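Local coordinates for nuclease-like protein (Chaetomium thermophilum, PDB 6GRB) that probably resolves four-way DNA (Holliday) junctions and cleaves 5'-flaps as the metal-dependent nuclease GEN1, here as its N-terminal part bound to DNA, at residues A[12-18]-A[167-172]; A[105-110]-A[305-309]; A[362-368]-A[379-385]. The contacts are given in a common frame with arbitrary orientation. Numbering follows the deposited sequence.

Interaction 1 of 3, residues A[12-18]-A[167-172]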
ATOM      1  N   SER A  12     -12.873   6.693 -10.128  1.00 69.07           N
ATOM      2  CA  SER A  12     -11.596   7.111  -9.576  1.00 68.05           C
ATOM      3  C   SER A  12     -11.271   6.447  -8.240  1.00 66.77           C
ATOM      4  O   SER A  12     -10.119   6.528  -7.802  1.00 66.01           O
ATOM      5  CB  SER A  12     -11.574   8.623  -9.422  1.00 67.50           C
ATOM      6  OG  SER A  12     -12.789   9.033  -8.825  1.00 67.08           O
ATOM      7  N   GLY A  13     -12.225   5.767  -7.606  1.00 68.23           N
ATOM      8  CA  GLY A  13     -11.975   5.037  -6.380  1.00 67.12           C
ATOM      9  C   GLY A  13     -12.402   5.819  -5.151  1.00 65.76           C
ATOM     10  O   GLY A  13     -12.746   7.003  -5.210  1.00 65.68           O
ATOM     11  N   GLU A  14     -12.392   5.132  -4.008  1.00 66.62           N
ATOM     12  CA  GLU A  14     -12.803   5.733  -2.742  1.00 65.47           C
ATOM     13  C   GLU A  14     -11.606   6.281  -1.979  1.00 64.44           C
ATOM     14  O   GLU A  14     -10.662   5.540  -1.676  1.00 63.97           O
ATOM     15  CB  GLU A  14     -13.537   4.737  -1.853  1.00 65.13           C
ATOM     16  CG  GLU A  14     -13.966   5.427  -0.590  1.00 64.15           C
ATOM     17  CD  GLU A  14     -14.678   4.515   0.383  1.00 63.79           C
ATOM     18  OE1 GLU A  14     -14.384   3.287   0.391  1.00 63.89           O
ATOM     19  OE2 GLU A  14     -15.537   5.055   1.139  1.00 63.52           O
ATOM     20  N   ARG A  15     -11.661   7.565  -1.638  1.00 62.92           N
ATOM     21  CA  ARG A  15     -10.613   8.183  -0.838  1.00 62.22           C
ATOM     22  C   ARG A  15     -10.948   7.763   0.587  1.00 61.30           C
ATOM     23  O   ARG A  15     -12.104   7.847   0.999  1.00 61.30           O
ATOM     24  CB  ARG A  15     -10.653   9.704  -0.972  1.00 62.68           C
ATOM     25  CG  ARG A  15      -9.543  10.278  -1.838  1.00 62.99           C
ATOM     26  CD  ARG A  15      -8.221  10.313  -1.089  1.00 62.70           C
ATOM     27  NE  ARG A  15      -7.135   9.726  -1.870  1.00 62.94           N
ATOM     28  CZ  ARG A  15      -5.919  10.253  -1.972  1.00 63.32           C
ATOM     29  NH1 ARG A  15      -5.628  11.384  -1.343  1.00 63.59           N
ATOM     30  NH2 ARG A  15      -4.993   9.650  -2.705  1.00 63.61           N
ATOM     31  N   ILE A  16      -9.954   7.310   1.344  1.00 59.89           N
ATOM     32  CA  ILE A  16     -10.230   6.836   2.694  1.00 59.14           C
ATOM     33  C   ILE A  16      -8.975   6.974   3.543  1.00 58.64           C
ATOM     34  O   ILE A  16      -7.860   6.732   3.079  1.00 58.65           O
ATOM     35  CB  ILE A  16     -10.749   5.389   2.676  1.00 59.00           C
ATOM     36  CG1 ILE A  16     -11.186   4.964   4.074  1.00 58.37           C
ATOM     37  CG2 ILE A  16      -9.691   4.430   2.121  1.00 58.98           C
ATOM     38  CD1 ILE A  16     -11.650   3.532   4.111  1.00 58.39           C
ATOM     39  N   SER A  17      -9.169   7.392   4.791  1.00 58.52           N
ATOM     40  CA  SER A  17      -8.085   7.512   5.754  1.00 58.27           C
ATOM     41  C   SER A  17      -7.399   6.163   5.988  1.00 57.57           C
ATOM     42  O   SER A  17      -8.037   5.205   6.436  1.00 57.12           O
ATOM     43  CB  SER A  17      -8.661   8.066   7.056  1.00 58.30           C
ATOM     44  OG  SER A  17      -7.870   7.745   8.177  1.00 58.04           O
ATOM     45  N   LEU A  18      -6.095   6.095   5.710  1.00 55.62           N
ATOM     46  CA  LEU A  18      -5.334   4.871   5.973  1.00 54.93           C
ATOM     47  C   LEU A  18      -5.473   4.418   7.426  1.00 54.43           C
ATOM     48  O   LEU A  18      -5.545   3.218   7.721  1.00 53.96           O
ATOM     49  CB  LEU A  18      -3.862   5.096   5.628  1.00 55.07           C
ATOM     50  CG  LEU A  18      -2.933   3.889   5.581  1.00 54.43           C
ATOM     51  CD1 LEU A  18      -3.597   2.725   4.841  1.00 54.36           C
ATOM     52  CD2 LEU A  18      -1.623   4.277   4.903  1.00 54.74           C
ATOM     53  N   THR A 167      -2.321  11.301   4.712  1.00 62.85           N
ATOM     54  CA  THR A 167      -3.222  10.542   5.553  1.00 61.61           C
ATOM     55  C   THR A 167      -4.120   9.588   4.787  1.00 60.47           C
ATOM     56  O   THR A 167      -4.740   8.714   5.422  1.00 59.47           O
ATOM     57  CB  THR A 167      -4.120  11.475   6.381  1.00 61.89           C
ATOM     58  OG1 THR A 167      -4.918  12.274   5.501  1.00 62.09           O
ATOM     59  CG2 THR A 167      -3.292  12.355   7.263  1.00 63.17           C
ATOM     60  N   HIS A 168      -4.220   9.730   3.459  1.00 60.27           N
ATOM     61  CA  HIS A 168      -5.279   9.074   2.702  1.00 59.72           C
ATOM     62  C   HIS A 168      -4.721   8.295   1.528  1.00 59.80           C
ATOM     63  O   HIS A 168      -3.647   8.597   1.009  1.00 60.47           O
ATOM     64  CB  HIS A 168      -6.330  10.085   2.205  1.00 60.22           C
ATOM     65  CG  HIS A 168      -7.302  10.492   3.265  1.00 59.97           C
ATOM     66  ND1 HIS A 168      -6.924  11.206   4.381  1.00 60.22           N
ATOM     67  CD2 HIS A 168      -8.625  10.246   3.403  1.00 59.65           C
ATOM     68  CE1 HIS A 168      -7.979  11.395   5.155  1.00 59.99           C
ATOM     69  NE2 HIS A 168      -9.027  10.837   4.580  1.00 59.63           N
ATOM     70  N   VAL A 169      -5.464   7.257   1.151  1.00 57.71           N
ATOM     71  CA  VAL A 169      -5.220   6.458  -0.044  1.00 58.06           C
ATOM     72  C   VAL A 169      -6.520   6.396  -0.831  1.00 58.58           C
ATOM     73  O   VAL A 169      -7.605   6.675  -0.316  1.00 58.39           O
ATOM     74  CB  VAL A 169      -4.737   5.019   0.261  1.00 57.36           C
ATOM     75  CG1 VAL A 169      -3.408   5.025   1.029  1.00 56.85           C
ATOM     76  CG2 VAL A 169      -5.820   4.259   1.030  1.00 56.78           C
ATOM     77  N   THR A 170      -6.391   5.973  -2.084  1.00 58.59           N
ATOM     78  CA  THR A 170      -7.523   5.763  -2.981  1.00 59.45           C
ATOM     79  C   THR A 170      -7.760   4.259  -3.131  1.00 59.70           C
ATOM     80  O   THR A 170      -6.887   3.534  -3.636  1.00 60.04           O
ATOM     81  CB  THR A 170      -7.259   6.437  -4.335  1.00 60.63           C
ATOM     82  OG1 THR A 170      -7.134   7.855  -4.145  1.00 60.59           O
ATOM     83  CG2 THR A 170      -8.392   6.170  -5.290  1.00 61.73           C
ATOM     84  N   LEU A 171      -8.924   3.789  -2.661  1.00 60.95           N
ATOM     85  CA  LEU A 171      -9.231   2.361  -2.595  1.00 61.38           C
ATOM     86  C   LEU A 171     -10.023   1.955  -3.821  1.00 63.14           C
ATOM     87  O   LEU A 171     -11.011   2.606  -4.170  1.00 63.60           O
ATOM     88  CB  LEU A 171     -10.040   1.990  -1.343  1.00 60.60           C
ATOM     89  CG  LEU A 171     -10.429   0.497  -1.132  1.00 61.17           C
ATOM     90  CD1 LEU A 171     -10.608   0.225   0.354  1.00 59.93           C
ATOM     91  CD2 LEU A 171     -11.678   0.020  -1.865  1.00 62.67           C
ATOM     92  N   HIS A 172      -9.606   0.872  -4.448  1.00 60.06           N
ATOM     93  CA  HIS A 172     -10.356   0.250  -5.523  0.50 62.11           C
ATOM     94  C   HIS A 172     -10.657  -1.193  -5.147  1.00 62.93           C
ATOM     95  O   HIS A 172      -9.810  -1.891  -4.576  1.00 62.46           O
ATOM     96  CB  HIS A 172      -9.593   0.312  -6.840  0.50 63.40           C
ATOM     97  CG  HIS A 172      -9.661   1.646  -7.512  0.50 63.33           C
ATOM     98  ND1 HIS A 172     -10.701   2.008  -8.339  0.50 64.52           N
ATOM     99  CD2 HIS A 172      -8.815   2.702  -7.484  0.50 62.36           C
ATOM    100  CE1 HIS A 172     -10.492   3.230  -8.794  0.50 64.25           C
ATOM    101  NE2 HIS A 172      -9.358   3.676  -8.286  0.50 63.04           N
TER
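Strand 14-17 pairs antiparallel with strand 168-172 at the edge of the mixed sheet in the XPG/FEN1-type nuclease core. Backbone bonds hold the register: Glu14 N to Leu171 O (2.9 Å), Leu171 N to Glu14 O (2.7 Å), Ile16 N to Val169 O (2.9 Å), Val169 N to Ile16 O (3.1 Å) and, past the strand, Leu18 N to Thr167 O (3.0 Å). Arg15 lies off the usual wells at chi1 (-105°) and chi3 (130°). This bends it over the partner strand, where Arg15 NE donates to Thr170 OG1 (2.9 Å). The Arg15 guanidinium also forms a salt bridge with Asp155. On the other face Ile16 CG2 lies 4.0 Å from Val169 CG2. Gly13 CA lies 3.6 Å from the His172 ring centroid, a CH-pi contact. His168, in m, lays its ring face against Ser17 CB. Ser17, in t, N-caps helix 18-29 through Lys20 N. The chemistry implies a two-sided edge: polar at Arg15 and Thr170, with Ile16, Val169 and Leu171 an aliphatic patch against Leu21, exposed Glu14 at its margin.

Interaction 2 of 3, residues A[105-110]-A[305-309]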
ATOM      1  N   ARG A 105      18.101  -1.871   4.012  1.00 58.24           N
ATOM      2  CA  ARG A 105      18.670  -1.680   5.340  1.00 59.59           C
ATOM      3  C   ARG A 105      17.699  -0.925   6.245  1.00 59.49           C
ATOM      4  O   ARG A 105      17.446  -1.332   7.387  1.00 60.87           O
ATOM      5  CB  ARG A 105      20.007  -0.944   5.205  1.00 59.69           C
ATOM      6  CG  ARG A 105      20.676  -0.651   6.508  1.00 61.17           C
ATOM      7  CD  ARG A 105      22.131  -0.251   6.295  1.00 61.46           C
ATOM      8  NE  ARG A 105      22.754   0.166   7.557  1.00 62.93           N
ATOM      9  CZ  ARG A 105      23.314   1.360   7.775  1.00 62.78           C
ATOM     10  NH1 ARG A 105      23.358   2.272   6.805  1.00 61.33           N
ATOM     11  NH2 ARG A 105      23.828   1.652   8.967  1.00 64.24           N
ATOM     12  N   LEU A 106      17.125   0.172   5.742  1.00 56.66           N
ATOM     13  CA  LEU A 106      16.182   0.938   6.555  1.00 56.42           C
ATOM     14  C   LEU A 106      14.919   0.135   6.855  1.00 56.37           C
ATOM     15  O   LEU A 106      14.346   0.268   7.944  1.00 56.88           O
ATOM     16  CB  LEU A 106      15.839   2.266   5.862  1.00 55.17           C
ATOM     17  CG  LEU A 106      15.038   3.285   6.688  1.00 55.09           C
ATOM     18  CD1 LEU A 106      15.863   3.920   7.845  1.00 56.23           C
ATOM     19  CD2 LEU A 106      14.428   4.353   5.787  1.00 54.20           C
ATOM     20  N   ILE A 107      14.474  -0.692   5.899  1.00 53.03           N
ATOM     21  CA  ILE A 107      13.357  -1.599   6.133  1.00 53.23           C
ATOM     22  C   ILE A 107      13.644  -2.523   7.312  1.00 55.30           C
ATOM     23  O   ILE A 107      12.802  -2.699   8.201  1.00 55.80           O
ATOM     24  CB  ILE A 107      13.036  -2.393   4.858  1.00 52.70           C
ATOM     25  CG1 ILE A 107      12.454  -1.448   3.796  1.00 51.16           C
ATOM     26  CG2 ILE A 107      12.074  -3.540   5.188  1.00 53.49           C
ATOM     27  CD1 ILE A 107      12.253  -2.090   2.426  1.00 50.88           C
ATOM     28  N   ARG A 108      14.823  -3.134   7.334  1.00 52.41           N
ATOM     29  CA  ARG A 108      15.177  -4.034   8.434  1.00 55.04           C
ATOM     30  C   ARG A 108      15.223  -3.284   9.760  1.00 55.94           C
ATOM     31  O   ARG A 108      14.607  -3.707  10.744  1.00 57.30           O
ATOM     32  CB  ARG A 108      16.524  -4.718   8.157  1.00 56.10           C
ATOM     33  N   LEU A 109      15.921  -2.137   9.787  1.00 57.14           N
ATOM     34  CA  LEU A 109      16.053  -1.339  11.001  1.00 57.90           C
ATOM     35  C   LEU A 109      14.707  -1.023  11.641  1.00 57.07           C
ATOM     36  O   LEU A 109      14.618  -0.946  12.870  1.00 58.29           O
ATOM     37  CB  LEU A 109      16.814  -0.052  10.694  1.00 56.83           C
ATOM     38  CG  LEU A 109      18.320  -0.247  10.485  1.00 57.92           C
ATOM     39  CD1 LEU A 109      19.003   1.052  10.132  1.00 56.82           C
ATOM     40  CD2 LEU A 109      18.926  -0.870  11.743  1.00 60.76           C
ATOM     41  N   PHE A 110      13.654  -0.849  10.836  1.00 56.63           N
ATOM     42  CA  PHE A 110      12.316  -0.596  11.344  1.00 55.75           C
ATOM     43  C   PHE A 110      11.579  -1.889  11.675  1.00 56.55           C
ATOM     44  O   PHE A 110      10.411  -1.839  12.061  1.00 55.76           O
ATOM     45  CB  PHE A 110      11.491   0.219  10.326  1.00 53.54           C
ATOM     46  CG  PHE A 110      11.571   1.714  10.505  1.00 53.05           C
ATOM     47  CD1 PHE A 110      12.642   2.432   9.995  1.00 53.09           C
ATOM     48  CD2 PHE A 110      10.567   2.405  11.173  1.00 52.74           C
ATOM     49  CE1 PHE A 110      12.725   3.806  10.171  1.00 53.08           C
ATOM     50  CE2 PHE A 110      10.620   3.775  11.321  1.00 52.67           C
ATOM     51  CZ  PHE A 110      11.701   4.481  10.820  1.00 53.04           C
ATOM     52  N   GLY A 305      20.470   0.943  15.896  1.00 65.25           N
ATOM     53  CA  GLY A 305      20.752   0.848  14.473  1.00 63.35           C
ATOM     54  C   GLY A 305      20.240   2.052  13.710  1.00 60.58           C
ATOM     55  O   GLY A 305      20.938   2.599  12.853  1.00 59.42           O
ATOM     56  N   LEU A 306      19.006   2.481  14.011  1.00 62.48           N
ATOM     57  CA  LEU A 306      18.474   3.721  13.452  1.00 60.35           C
ATOM     58  C   LEU A 306      19.276   4.934  13.894  1.00 60.74           C
ATOM     59  O   LEU A 306      19.409   5.892  13.120  1.00 59.43           O
ATOM     60  CB  LEU A 306      17.008   3.899  13.844  1.00 59.51           C
ATOM     61  CG  LEU A 306      15.994   3.158  12.987  1.00 58.22           C
ATOM     62  CD1 LEU A 306      14.564   3.361  13.562  1.00 57.63           C
ATOM     63  CD2 LEU A 306      16.086   3.628  11.558  1.00 56.57           C
ATOM     64  N   ARG A 307      19.813   4.930  15.125  1.00 63.98           N
ATOM     65  CA  ARG A 307      20.656   6.058  15.518  1.00 64.42           C
ATOM     66  C   ARG A 307      21.930   6.119  14.683  1.00 64.19           C
ATOM     67  O   ARG A 307      22.308   7.196  14.215  1.00 63.25           O
ATOM     68  CB  ARG A 307      20.995   6.012  16.996  1.00 66.68           C
ATOM     69  CG  ARG A 307      21.930   7.149  17.392  1.00 67.15           C
ATOM     70  CD  ARG A 307      21.231   8.513  17.318  1.00 65.80           C
ATOM     71  NE  ARG A 307      22.190   9.618  17.401  1.00 66.01           N
ATOM     72  CZ  ARG A 307      22.428  10.487  16.421  1.00 64.60           C
ATOM     73  NH1 ARG A 307      23.326  11.440  16.587  1.00 64.96           N
ATOM     74  NH2 ARG A 307      21.761  10.418  15.276  1.00 62.94           N
ATOM     75  N   GLU A 308      22.588   4.979  14.446  1.00 62.62           N
ATOM     76  CA  GLU A 308      23.760   4.992  13.566  1.00 62.14           C
ATOM     77  C   GLU A 308      23.379   5.332  12.124  1.00 59.88           C
ATOM     78  O   GLU A 308      24.074   6.125  11.471  1.00 59.08           O
ATOM     79  CB  GLU A 308      24.503   3.654  13.623  1.00 63.54           C
ATOM     80  N   PHE A 309      22.268   4.772  11.617  1.00 64.03           N
ATOM     81  CA  PHE A 309      21.823   5.082  10.255  1.00 62.05           C
ATOM     82  C   PHE A 309      21.583   6.584  10.049  1.00 61.12           C
ATOM     83  O   PHE A 309      22.045   7.164   9.054  1.00 60.27           O
ATOM     84  CB  PHE A 309      20.555   4.296   9.921  1.00 61.31           C
ATOM     85  CG  PHE A 309      20.075   4.472   8.496  1.00 59.53           C
ATOM     86  CD1 PHE A 309      19.253   5.535   8.152  1.00 58.50           C
ATOM     87  CD2 PHE A 309      20.426   3.554   7.511  1.00 59.18           C
ATOM     88  CE1 PHE A 309      18.803   5.699   6.861  1.00 57.29           C
ATOM     89  CE2 PHE A 309      19.969   3.699   6.201  1.00 57.78           C
ATOM     90  CZ  PHE A 309      19.160   4.783   5.872  1.00 56.90           C
TER
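Phe309 offers a ring face to Leu106, whose CD1 sits 3.9 Å from the ring centroid, 23° off the normal, in a CH-pi contact. This is helix-helix packing. Helix 105-109 belongs to the nuclease core, and helix 305-309 comes from the helical part that follows it in the chain. Their axes run at 148°, roughly antiparallel, and approach to 10.3 Å. No hydrogen bond crosses between the segments. Arg105 is extended in t, and the face of its guanidinium meets Phe309 CD2, 3.3 Å from Arg105 NH1. Leu109 points toward the other helix and places CD1 3.6 Å from Phe309 CB. Gly305 lies beside it; a CB there would clash with Leu109 CD2. Leu306 reaches between the leucines and Phe110: its CD2 lies 3.7 Å from Leu106 CD1 and 3.8 Å from Leu109 CB. Phe61 and Phe64 of helix 55-70 extend this apolar cluster behind Leu106 and Phe110. Leu306 CD1 rests over the face of the Phe110 ring, 4.1 Å from its centroid.

Interaction 3 of 3, residues A[362-368]-A[379-385]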
ATOM      1  N   VAL A 362       2.698   5.059  28.662  1.00 81.06           N
ATOM      2  CA  VAL A 362       1.667   6.085  28.587  1.00 81.00           C
ATOM      3  C   VAL A 362       1.493   6.686  29.972  1.00 82.24           C
ATOM      4  O   VAL A 362       1.169   5.972  30.927  1.00 82.04           O
ATOM      5  CB  VAL A 362       0.344   5.487  28.077  1.00 79.25           C
ATOM      6  CG1 VAL A 362      -0.825   6.354  28.494  1.00 79.39           C
ATOM      7  CG2 VAL A 362       0.383   5.244  26.561  1.00 78.05           C
ATOM      8  N   LYS A 363       1.704   7.993  30.107  1.00 77.69           N
ATOM      9  CA  LYS A 363       1.538   8.608  31.418  1.00 78.74           C
ATOM     10  C   LYS A 363       0.123   9.119  31.679  1.00 78.10           C
ATOM     11  O   LYS A 363      -0.275   9.209  32.841  1.00 78.37           O
ATOM     12  CB  LYS A 363       2.533   9.752  31.595  1.00 80.62           C
ATOM     13  CG  LYS A 363       3.942   9.379  31.192  1.00 81.42           C
ATOM     14  CD  LYS A 363       4.555   8.325  32.113  1.00 81.55           C
ATOM     15  CE  LYS A 363       5.926   7.900  31.590  1.00 82.22           C
ATOM     16  NZ  LYS A 363       6.615   6.961  32.506  1.00 82.65           N
ATOM     17  N   GLY A 364      -0.652   9.447  30.651  1.00 76.85           N
ATOM     18  CA  GLY A 364      -1.981   9.978  30.895  1.00 76.33           C
ATOM     19  C   GLY A 364      -2.744  10.188  29.605  1.00 75.35           C
ATOM     20  O   GLY A 364      -2.178  10.184  28.503  1.00 75.25           O
ATOM     21  N   ILE A 365      -4.055  10.368  29.771  1.00 73.88           N
ATOM     22  CA  ILE A 365      -4.984  10.687  28.697  1.00 73.01           C
ATOM     23  C   ILE A 365      -5.723  11.951  29.103  1.00 73.59           C
ATOM     24  O   ILE A 365      -6.102  12.106  30.267  1.00 73.96           O
ATOM     25  CB  ILE A 365      -5.977   9.534  28.438  1.00 71.45           C
ATOM     26  CG1 ILE A 365      -5.228   8.218  28.223  1.00 70.85           C
ATOM     27  CG2 ILE A 365      -6.864   9.838  27.247  1.00 70.60           C
ATOM     28  CD1 ILE A 365      -6.149   6.996  28.242  1.00 69.54           C
ATOM     29  N   SER A 366      -5.914  12.864  28.158  1.00 71.26           N
ATOM     30  CA  SER A 366      -6.498  14.158  28.480  1.00 71.85           C
ATOM     31  C   SER A 366      -7.700  14.522  27.635  1.00 71.03           C
ATOM     32  O   SER A 366      -8.340  15.540  27.933  1.00 71.41           O
ATOM     33  CB  SER A 366      -5.450  15.281  28.350  1.00 73.19           C
ATOM     34  OG  SER A 366      -4.838  15.272  27.066  1.00 73.14           O
ATOM     35  N   MET A 367      -7.980  13.795  26.566  1.00 69.85           N
ATOM     36  CA  MET A 367      -9.069  14.177  25.685  1.00 69.26           C
ATOM     37  C   MET A 367      -9.370  13.064  24.693  1.00 68.02           C
ATOM     38  O   MET A 367      -8.706  12.063  24.674  1.00 67.79           O
ATOM     39  CB  MET A 367      -8.646  15.460  24.950  1.00 77.22           C
ATOM     40  CG  MET A 367      -9.713  16.316  24.276  1.00 77.75           C
ATOM     41  SD  MET A 367      -9.097  17.869  23.598  1.00 78.29           S
ATOM     42  CE  MET A 367      -7.492  17.813  24.308  1.00 78.30           C
ATOM     43  N   ARG A 368     -10.408  13.301  23.896  1.00 74.29           N
ATOM     44  CA  ARG A 368     -10.866  12.388  22.864  1.00 73.24           C
ATOM     45  C   ARG A 368     -11.372  13.237  21.705  1.00 73.11           C
ATOM     46  O   ARG A 368     -11.819  14.367  21.904  1.00 73.73           O
ATOM     47  CB  ARG A 368     -11.984  11.490  23.394  1.00 72.68           C
ATOM     48  CG  ARG A 368     -13.001  11.079  22.342  1.00 71.27           C
ATOM     49  CD  ARG A 368     -13.545   9.686  22.614  1.00 70.18           C
ATOM     50  NE  ARG A 368     -14.420   9.222  21.542  1.00 69.72           N
ATOM     51  CZ  ARG A 368     -15.024   8.037  21.530  1.00 69.49           C
ATOM     52  NH1 ARG A 368     -14.848   7.192  22.536  1.00 69.63           N
ATOM     53  NH2 ARG A 368     -15.803   7.699  20.513  1.00 69.24           N
ATOM     54  N   GLU A 379      -9.772   8.865  18.682  1.00 64.41           N
ATOM     55  CA  GLU A 379      -8.400   8.956  19.148  1.00 65.01           C
ATOM     56  C   GLU A 379      -8.394   9.504  20.560  1.00 65.97           C
ATOM     57  O   GLU A 379      -9.278  10.270  20.949  1.00 66.35           O
ATOM     58  CB  GLU A 379      -7.547   9.838  18.240  1.00 65.64           C
ATOM     59  CG  GLU A 379      -7.270   9.229  16.870  1.00 64.77           C
ATOM     60  CD  GLU A 379      -6.480  10.168  15.978  1.00 65.56           C
ATOM     61  OE1 GLU A 379      -5.382   9.778  15.531  1.00 65.53           O
ATOM     62  OE2 GLU A 379      -6.953  11.301  15.746  1.00 66.22           O
ATOM     63  N   LEU A 380      -7.399   9.089  21.329  1.00 66.30           N
ATOM     64  CA  LEU A 380      -7.203   9.585  22.679  1.00 67.36           C
ATOM     65  C   LEU A 380      -5.891  10.357  22.743  1.00 68.67           C
ATOM     66  O   LEU A 380      -4.888   9.950  22.136  1.00 68.62           O
ATOM     67  CB  LEU A 380      -7.216   8.432  23.694  1.00 66.98           C
ATOM     68  CG  LEU A 380      -8.560   7.704  23.912  1.00 66.06           C
ATOM     69  CD1 LEU A 380      -8.452   6.626  24.977  1.00 65.91           C
ATOM     70  CD2 LEU A 380      -9.641   8.699  24.277  1.00 66.48           C
ATOM     71  N   ARG A 381      -5.911  11.481  23.452  1.00 68.12           N
ATOM     72  CA  ARG A 381      -4.740  12.344  23.599  1.00 69.66           C
ATOM     73  C   ARG A 381      -3.859  11.780  24.705  1.00 70.30           C
ATOM     74  O   ARG A 381      -4.225  11.828  25.881  1.00 70.60           O
ATOM     75  CB  ARG A 381      -5.173  13.773  23.930  1.00 70.60           C
ATOM     76  CG  ARG A 381      -4.052  14.768  23.988  1.00 72.18           C
ATOM     77  CD  ARG A 381      -3.479  15.013  22.610  1.00 72.29           C
ATOM     78  NE  ARG A 381      -2.701  16.248  22.574  1.00 73.72           N
ATOM     79  CZ  ARG A 381      -2.014  16.680  21.517  1.00 74.14           C
ATOM     80  NH1 ARG A 381      -2.007  15.969  20.392  1.00 73.35           N
ATOM     81  NH2 ARG A 381      -1.325  17.820  21.589  1.00 75.23           N
ATOM     82  N   VAL A 382      -2.735  11.184  24.330  1.00 71.65           N
ATOM     83  CA  VAL A 382      -1.878  10.551  25.325  1.00 72.18           C
ATOM     84  C   VAL A 382      -0.528  11.206  25.565  1.00 73.99           C
ATOM     85  O   VAL A 382       0.122  11.703  24.645  1.00 74.59           O
ATOM     86  CB  VAL A 382      -1.642   9.064  24.986  1.00 70.82           C
ATOM     87  CG1 VAL A 382      -0.650   8.449  25.961  1.00 70.82           C
ATOM     88  CG2 VAL A 382      -2.958   8.302  25.002  1.00 69.74           C
ATOM     89  N   SER A 383      -0.092  11.147  26.818  1.00 74.95           N
ATOM     90  CA  SER A 383       1.176  11.696  27.269  1.00 76.82           C
ATOM     91  C   SER A 383       2.172  10.582  27.435  1.00 76.64           C
ATOM     92  O   SER A 383       1.802   9.476  27.726  1.00 75.30           O
ATOM     93  CB  SER A 383       1.034  12.443  28.594  1.00 77.90           C
ATOM     94  OG  SER A 383       0.648  11.596  29.646  1.00 76.95           O
ATOM     95  N   PHE A 384       3.444  10.914  27.297  1.00 74.40           N
ATOM     96  CA  PHE A 384       4.553   9.966  27.330  1.00 74.26           C
ATOM     97  C   PHE A 384       5.857  10.759  27.388  1.00 76.38           C
ATOM     98  O   PHE A 384       5.887  11.961  27.095  1.00 77.76           O
ATOM     99  CB  PHE A 384       4.538   9.037  26.106  1.00 72.18           C
ATOM    100  CG  PHE A 384       4.597   9.764  24.787  1.00 72.00           C
ATOM    101  CD1 PHE A 384       3.442  10.229  24.183  1.00 71.42           C
ATOM    102  CD2 PHE A 384       5.807   9.983  24.149  1.00 72.33           C
ATOM    103  CE1 PHE A 384       3.492  10.903  22.972  1.00 71.45           C
ATOM    104  CE2 PHE A 384       5.858  10.655  22.937  1.00 72.00           C
ATOM    105  CZ  PHE A 384       4.692  11.112  22.352  1.00 71.73           C
ATOM    106  N   ILE A 385       6.937  10.077  27.765  1.00 74.83           N
ATOM    107  CA  ILE A 385       8.253  10.699  27.862  1.00 76.79           C
ATOM    108  C   ILE A 385       9.078  10.217  26.662  1.00 75.40           C
ATOM    109  O   ILE A 385       9.511   9.055  26.658  1.00 74.44           O
ATOM    110  CB  ILE A 385       8.955  10.373  29.189  1.00 78.20           C
ATOM    111  CG1 ILE A 385       8.038  10.666  30.390  1.00 78.32           C
ATOM    112  CG2 ILE A 385      10.273  11.161  29.298  1.00 80.51           C
ATOM    113  CD1 ILE A 385       7.961  12.133  30.793  1.00 79.64           C
TER
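Backbone hydrogen bonds lead this contact: Lys363 N to Ser383 O (2.8 Å), Ser383 N to Gly364 O (2.8 Å), Ser366 N to Arg381 O (3.0 Å) and Arg381 N to Met367 O (3.1 Å). They join the two strands of a beta hairpin in the Gen1 C-terminal domain. The strands run antiparallel at 156°. A beta bulge shifts the register by one: Ile365 faces Val382, but Arg368 faces Leu380. Both Ser366 N and Met367 O therefore bond to the single residue Arg381. Ser383 OG adds a weak bond to Gly364 O (3.4 Å). At the ends, Lys363 pairs with Glu388 and Arg368 with Glu370 and Glu445, while Arg381 makes a cation-pi contact with Trp442 of the third strand, 439-444. The face with Ile365, Leu380 and Val382 is mainly apolar, with Arg368 at its end. Here Ile365 CG2 meets Leu380 CB (3.8 Å), and Ile365 CG1 meets Val382 CG2 (3.9 Å). Trp459 of helix 453-464 covers Ile365 and Leu380. The tightest apolar approach joins Val362 CG1 to Val382 CG1 at 3.3 Å.

Overall arrangement
The three contacts lie at the corners of a near-equilateral triangle, with centres 28 to 29 Å apart and no direct touch. Interactions 1 and 2 cross along the chain, their segments alternating; interaction 3 follows both. Interaction 1 sits at one edge of the mixed sheet of the nuclease core, about 6 Å from the bound DNA at its nearest atom. Helix 104-109 of interaction 2 leads into strand 113-116, the opposite edge strand of that sheet, and ties the core to helix 303-313. Interaction 3 belongs to a separate three-stranded sheet. Its hairpin loop carries Asp375, which bonds Ser17 and His168 of interaction 1. The C-terminal domain is thus anchored directly on the core.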